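PDB 3MCX: SusD superfamily protein from Bacteroides thetaiotaomicron, which is of unknown function but, as a SusD-family protein of the outer membrane, probably takes part in capturing nutrient glycans at the cell surface. Local coordinates for residues A[302-307]-A[387-392]; A[242-247]-A[309-314]. One frame throughout, in Å; residues are numbered along the deposited sequence.

Contact 1: residues A[302-307]-A[387-392]; sequences NEDPKD and RRTTDT. With ZN (zinc ion), chain F.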
# COMPACT_ATOMS: atom_id res chain seq x y z
N ASN A 302 -21.06 7.06 7.25
CA ASN A 302 -22.40 7.55 7.49
C ASN A 302 -22.45 8.83 8.34
O ASN A 302 -23.53 9.41 8.51
CB ASN A 302 -23.29 6.44 8.11
CG ASN A 302 -23.71 5.40 7.07
OD1 ASN A 302 -23.83 5.72 5.89
ND2 ASN A 302 -23.94 4.15 7.51
N GLU A 303 -21.30 9.28 8.86
CA GLU A 303 -21.25 10.57 9.56
C GLU A 303 -21.59 11.72 8.58
O GLU A 303 -22.00 12.79 9.01
CB GLU A 303 -19.91 10.83 10.26
CG GLU A 303 -19.65 9.85 11.39
CD GLU A 303 -18.31 10.00 12.07
OE1 GLU A 303 -17.59 10.98 11.82
OE2 GLU A 303 -17.96 9.11 12.87
N ASP A 304 -21.39 11.48 7.29
CA ASP A 304 -21.79 12.46 6.27
C ASP A 304 -22.58 11.77 5.16
O ASP A 304 -21.99 11.12 4.29
CB ASP A 304 -20.56 13.21 5.71
CG ASP A 304 -20.92 14.23 4.63
OD1 ASP A 304 -22.14 14.44 4.40
OD2 ASP A 304 -19.99 14.79 4.01
N PRO A 305 -23.91 11.89 5.18
CA PRO A 305 -24.72 11.26 4.13
C PRO A 305 -24.52 11.80 2.71
O PRO A 305 -24.93 11.12 1.76
CB PRO A 305 -26.17 11.49 4.58
CG PRO A 305 -26.11 12.08 5.90
CD PRO A 305 -24.74 12.48 6.25
N LYS A 306 -23.89 12.98 2.57
CA LYS A 306 -23.66 13.61 1.26
C LYS A 306 -22.32 13.18 0.63
O LYS A 306 -21.95 13.66 -0.45
CB LYS A 306 -23.66 15.14 1.40
CG LYS A 306 -24.91 15.74 2.05
CD LYS A 306 -26.14 15.40 1.29
CE LYS A 306 -27.32 16.21 1.84
NZ LYS A 306 -28.58 15.87 1.14
N ASP A 307 -21.59 12.32 1.31
CA ASP A 307 -20.28 11.89 0.88
C ASP A 307 -20.40 11.04 -0.41
O ASP A 307 -21.12 10.04 -0.45
CB ASP A 307 -19.63 11.09 2.00
CG ASP A 307 -18.15 10.91 1.82
OD1 ASP A 307 -17.68 10.53 0.71
OD2 ASP A 307 -17.41 11.08 2.82
N ARG A 387 -14.13 18.06 -2.58
CA ARG A 387 -14.37 17.24 -3.77
C ARG A 387 -15.04 15.91 -3.47
O ARG A 387 -15.18 15.04 -4.35
CB ARG A 387 -13.05 17.03 -4.55
CG ARG A 387 -12.49 18.29 -5.20
CD ARG A 387 -11.15 18.02 -5.83
NE ARG A 387 -10.66 19.13 -6.61
CZ ARG A 387 -10.08 20.22 -6.11
NH1 ARG A 387 -9.84 20.33 -4.80
NH2 ARG A 387 -9.68 21.18 -6.92
N ARG A 388 -15.43 15.70 -2.21
CA ARG A 388 -16.02 14.44 -1.79
C ARG A 388 -17.39 14.59 -1.12
O ARG A 388 -18.08 13.60 -0.86
CB ARG A 388 -15.06 13.68 -0.86
CG ARG A 388 -13.72 13.38 -1.47
CD ARG A 388 -13.80 12.38 -2.60
NE ARG A 388 -12.47 12.13 -3.05
CZ ARG A 388 -11.89 12.71 -4.09
NH1 ARG A 388 -12.56 13.56 -4.84
NH2 ARG A 388 -10.63 12.39 -4.35
N THR A 389 -17.77 15.82 -0.81
CA THR A 389 -19.07 16.08 -0.21
C THR A 389 -19.62 17.41 -0.67
O THR A 389 -18.87 18.30 -1.05
CB THR A 389 -19.02 16.03 1.34
OG1 THR A 389 -20.33 16.22 1.87
CG2 THR A 389 -18.07 17.11 1.90
N THR A 390 -20.94 17.55 -0.65
CA THR A 390 -21.56 18.85 -0.89
C THR A 390 -21.85 19.65 0.38
O THR A 390 -22.33 20.77 0.30
CB THR A 390 -22.88 18.69 -1.65
OG1 THR A 390 -23.69 17.73 -0.95
CG2 THR A 390 -22.62 18.19 -3.07
N ASP A 391 -21.56 19.06 1.54
CA ASP A 391 -21.82 19.73 2.81
C ASP A 391 -20.58 20.60 3.11
O ASP A 391 -19.54 20.10 3.51
CB ASP A 391 -21.99 18.66 3.90
CG ASP A 391 -22.24 19.25 5.28
OD1 ASP A 391 -22.32 20.50 5.42
OD2 ASP A 391 -22.28 18.45 6.23
N THR A 392 -20.73 21.91 2.93
CA THR A 392 -19.59 22.85 3.08
C THR A 392 -19.05 22.93 4.51
O THR A 392 -17.84 23.17 4.70
CB THR A 392 -19.97 24.26 2.62
OG1 THR A 392 -20.99 24.79 3.46
CG2 THR A 392 -20.45 24.25 1.17
ZN ZN F . -23.38 21.52 6.91
O HOH W 1 -23.53 16.07 6.00
O HOH W 2 -23.71 19.65 8.13
O HOH W 3 -22.99 23.21 5.60
O HOH W 4 -24.07 22.81 8.34
O HOH W 5 -25.28 21.46 5.98
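Residues 304-307 form a type I beta turn, closed by Asp307 N on Asp304 O, and the irregular backbone of 387-392 runs past it, nearest where Asp307 CA lies 4.5 Å from Thr389 CA. Asp304 carries the contact. Its carboxylate stands anti to the backbone N (chi1 179°) and divides its work: OD2 takes the Thr389 hydroxyl on its syn lone pair, OG1 to OD2 2.6 Å, while OD1 accepts Lys306 N from above the carboxylate plane in an Asx turn. Thr389 OG1 is itself gripped twice, since it also accepts Asp391 N through a nearly straight bond (171° at the hydrogen), which closes an ST turn. Lys306 CB rests 3.5 Å from Thr390 OG1, the two side chains crossing at about a right angle. Asp304 OD1 and Asp391 OD2 are 4.4 Å apart; water 1 donates to both, which should ease their repulsion. Asp391 OD1 binds the zinc at 2.1 Å, with four waters and Ser393 completing the shell; OD2 accepts from water 2, a zinc ligand, and from Gln394, so the carboxylate is held on both oxygens. The contact thus ties the loop following helix 295-301 to the zinc-bearing loop between helices 374-385 and 403-414, and Arg388 reaches from the latter to Glu413 in helix 403-414.

Contact 2: residues A[242-247]-A[309-314]; sequences EEYPNV and RHCLTK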
# COMPACT_ATOMS: atom_id res chain seq x y z
N GLU A 242 -18.32 14.72 -9.19
CA GLU A 242 -19.11 14.21 -10.31
C GLU A 242 -18.45 12.99 -10.95
O GLU A 242 -19.12 12.03 -11.31
CB GLU A 242 -19.34 15.31 -11.33
CG GLU A 242 -20.26 16.40 -10.82
CD GLU A 242 -19.61 17.51 -9.94
OE1 GLU A 242 -18.36 17.55 -9.63
OE2 GLU A 242 -20.43 18.40 -9.56
N GLU A 243 -17.13 13.03 -11.08
CA GLU A 243 -16.27 11.98 -11.70
C GLU A 243 -16.10 10.76 -10.83
O GLU A 243 -15.84 9.63 -11.30
CB GLU A 243 -14.83 12.54 -11.97
CG GLU A 243 -14.72 13.53 -13.14
CD GLU A 243 -13.42 14.38 -13.16
OE1 GLU A 243 -12.69 14.49 -12.15
OE2 GLU A 243 -13.15 14.98 -14.23
N TYR A 244 -16.09 10.99 -9.51
CA TYR A 244 -15.57 10.01 -8.57
C TYR A 244 -16.16 8.61 -8.70
O TYR A 244 -15.42 7.66 -8.63
CB TYR A 244 -15.73 10.49 -7.13
CG TYR A 244 -14.83 9.79 -6.12
CD1 TYR A 244 -13.54 10.25 -5.88
CD2 TYR A 244 -15.27 8.71 -5.38
CE1 TYR A 244 -12.73 9.67 -4.95
CE2 TYR A 244 -14.46 8.11 -4.44
CZ TYR A 244 -13.19 8.58 -4.20
OH TYR A 244 -12.43 7.96 -3.23
N PRO A 245 -17.47 8.49 -8.88
CA PRO A 245 -18.00 7.10 -8.96
C PRO A 245 -17.51 6.30 -10.18
O PRO A 245 -17.45 5.05 -10.11
CB PRO A 245 -19.52 7.29 -9.04
CG PRO A 245 -19.76 8.69 -8.50
CD PRO A 245 -18.55 9.50 -8.88
N ASN A 246 -17.12 7.00 -11.25
CA ASN A 246 -16.85 6.41 -12.56
C ASN A 246 -15.40 6.05 -12.82
O ASN A 246 -15.10 5.32 -13.77
CB ASN A 246 -17.30 7.38 -13.65
CG ASN A 246 -18.73 7.86 -13.48
OD1 ASN A 246 -19.02 9.05 -13.68
ND2 ASN A 246 -19.63 6.95 -13.11
N VAL A 247 -14.48 6.57 -12.04
CA VAL A 247 -13.05 6.35 -12.32
C VAL A 247 -12.56 4.92 -11.94
O VAL A 247 -11.61 4.40 -12.53
CB VAL A 247 -12.18 7.44 -11.63
CG1 VAL A 247 -12.56 8.83 -12.21
CG2 VAL A 247 -12.26 7.37 -10.10
N ARG A 309 -18.37 8.97 -1.54
CA ARG A 309 -17.76 7.64 -1.36
C ARG A 309 -18.77 6.56 -0.93
O ARG A 309 -18.44 5.37 -0.99
CB ARG A 309 -16.55 7.77 -0.41
CG ARG A 309 -15.44 8.54 -1.09
CD ARG A 309 -14.39 9.08 -0.14
NE ARG A 309 -14.92 10.12 0.74
CZ ARG A 309 -14.17 11.01 1.39
NH1 ARG A 309 -12.85 11.05 1.22
NH2 ARG A 309 -14.75 11.84 2.22
N HIS A 310 -19.98 6.96 -0.58
CA HIS A 310 -21.05 5.98 -0.42
C HIS A 310 -21.28 5.18 -1.68
O HIS A 310 -21.76 4.06 -1.61
CB HIS A 310 -22.37 6.62 0.00
CG HIS A 310 -22.35 7.15 1.39
ND1 HIS A 310 -22.40 6.34 2.51
CD2 HIS A 310 -22.25 8.42 1.85
CE1 HIS A 310 -22.31 7.09 3.60
NE2 HIS A 310 -22.24 8.36 3.23
N CYS A 311 -20.91 5.72 -2.84
CA CYS A 311 -21.06 5.00 -4.11
C CYS A 311 -20.23 3.73 -4.19
O CYS A 311 -20.48 2.90 -5.03
CB CYS A 311 -20.64 5.91 -5.29
SG CYS A 311 -18.87 6.25 -5.53
N LEU A 312 -19.20 3.62 -3.36
CA LEU A 312 -18.28 2.48 -3.38
C LEU A 312 -18.65 1.37 -2.40
O LEU A 312 -17.94 0.38 -2.31
CB LEU A 312 -16.87 2.97 -3.02
CG LEU A 312 -16.23 3.88 -4.05
CD1 LEU A 312 -14.95 4.48 -3.48
CD2 LEU A 312 -15.99 3.19 -5.37
N THR A 313 -19.75 1.53 -1.66
CA THR A 313 -20.22 0.52 -0.70
C THR A 313 -21.50 -0.12 -1.26
O THR A 313 -22.48 0.57 -1.56
CB THR A 313 -20.48 1.14 0.69
OG1 THR A 313 -21.57 2.06 0.62
CG2 THR A 313 -19.22 1.88 1.19
N LYS A 314 -21.50 -1.45 -1.38
CA LYS A 314 -22.55 -2.19 -2.05
C LYS A 314 -23.03 -3.35 -1.16
O LYS A 314 -22.22 -4.00 -0.52
CB LYS A 314 -21.98 -2.77 -3.35
CG LYS A 314 -21.34 -1.76 -4.27
CD LYS A 314 -22.36 -0.74 -4.73
CE LYS A 314 -21.79 0.25 -5.73
NZ LYS A 314 -22.73 1.41 -5.99
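Tyr244 holds its ring anti to the backbone N (chi1 -160°), which sends it across to the 3-10 turn 309-312, while Cys311 places SG between its own N and carbonyl carbon (chi1 73°), pointing back at Pro245. Two neighbouring side chains on one segment therefore meet three on the other. The ring of Tyr244 offers its CE2 corner: Arg309 CG comes to 3.5 Å from CE2, and the same methylene lies 3.7 Å from Tyr244 OH. It is the aliphatic part of Arg309 that touches here, approaching obliquely; the chain then bends at chi3, and its guanidinium is turned almost perpendicular to the ring, 86° between planes. Leu312 brings CD1 to 3.8 Å from Tyr244 CE2, crossing the tyrosine at about a right angle. Cys311 SG sits at the ring edge, near its plane, but lies closer to the proline, 3.6 Å from Pro245 CA and 3.7 Å from Pro245 CB. The receiving turn is closed by Leu312 N on Arg309 O, and beyond it His310 O accepts both the amide and the hydroxyl of Thr313, the latter on a lone pair in the carbonyl plane. In this way the loop between helix 218-231 and strand 256-260 packs against the turn leading into strand 313-314. No hydrogen bond joins the two segments, so van der Waals contact holds them together directly. Their polar ends converge on a common acid instead: Tyr244 OH bonds to Glu413, which also pairs with Arg309, whose guanidinium meets Asp307 and Glu409 as well. Arg309 probably offsets the negative charge of these acids and so favours their ionised forms, while the three partners fix the direction of its guanidinium at the border of a largely apolar interface.

Contacts 1 and 2 have centres about 12 Å apart, and their segments alternate along the chain. The 302-307 turn continues almost directly into 309-314, and Asp304 O faces His310 NE2 at 3.0 Å, probably a hydrogen bond. Arg388 also bridges the pair: its NE packs 3.1 Å from Tyr244 CE1, and its CB lies 3.6 Å from Arg309 NH2. Arg388, Arg309 and Tyr244 all reach Glu413, so one acid serves both contacts. Zinc belongs to contact 1, through Asp391; the nearest side-chain atom of Arg309 in contact 2 stays about 14 Å from that zinc.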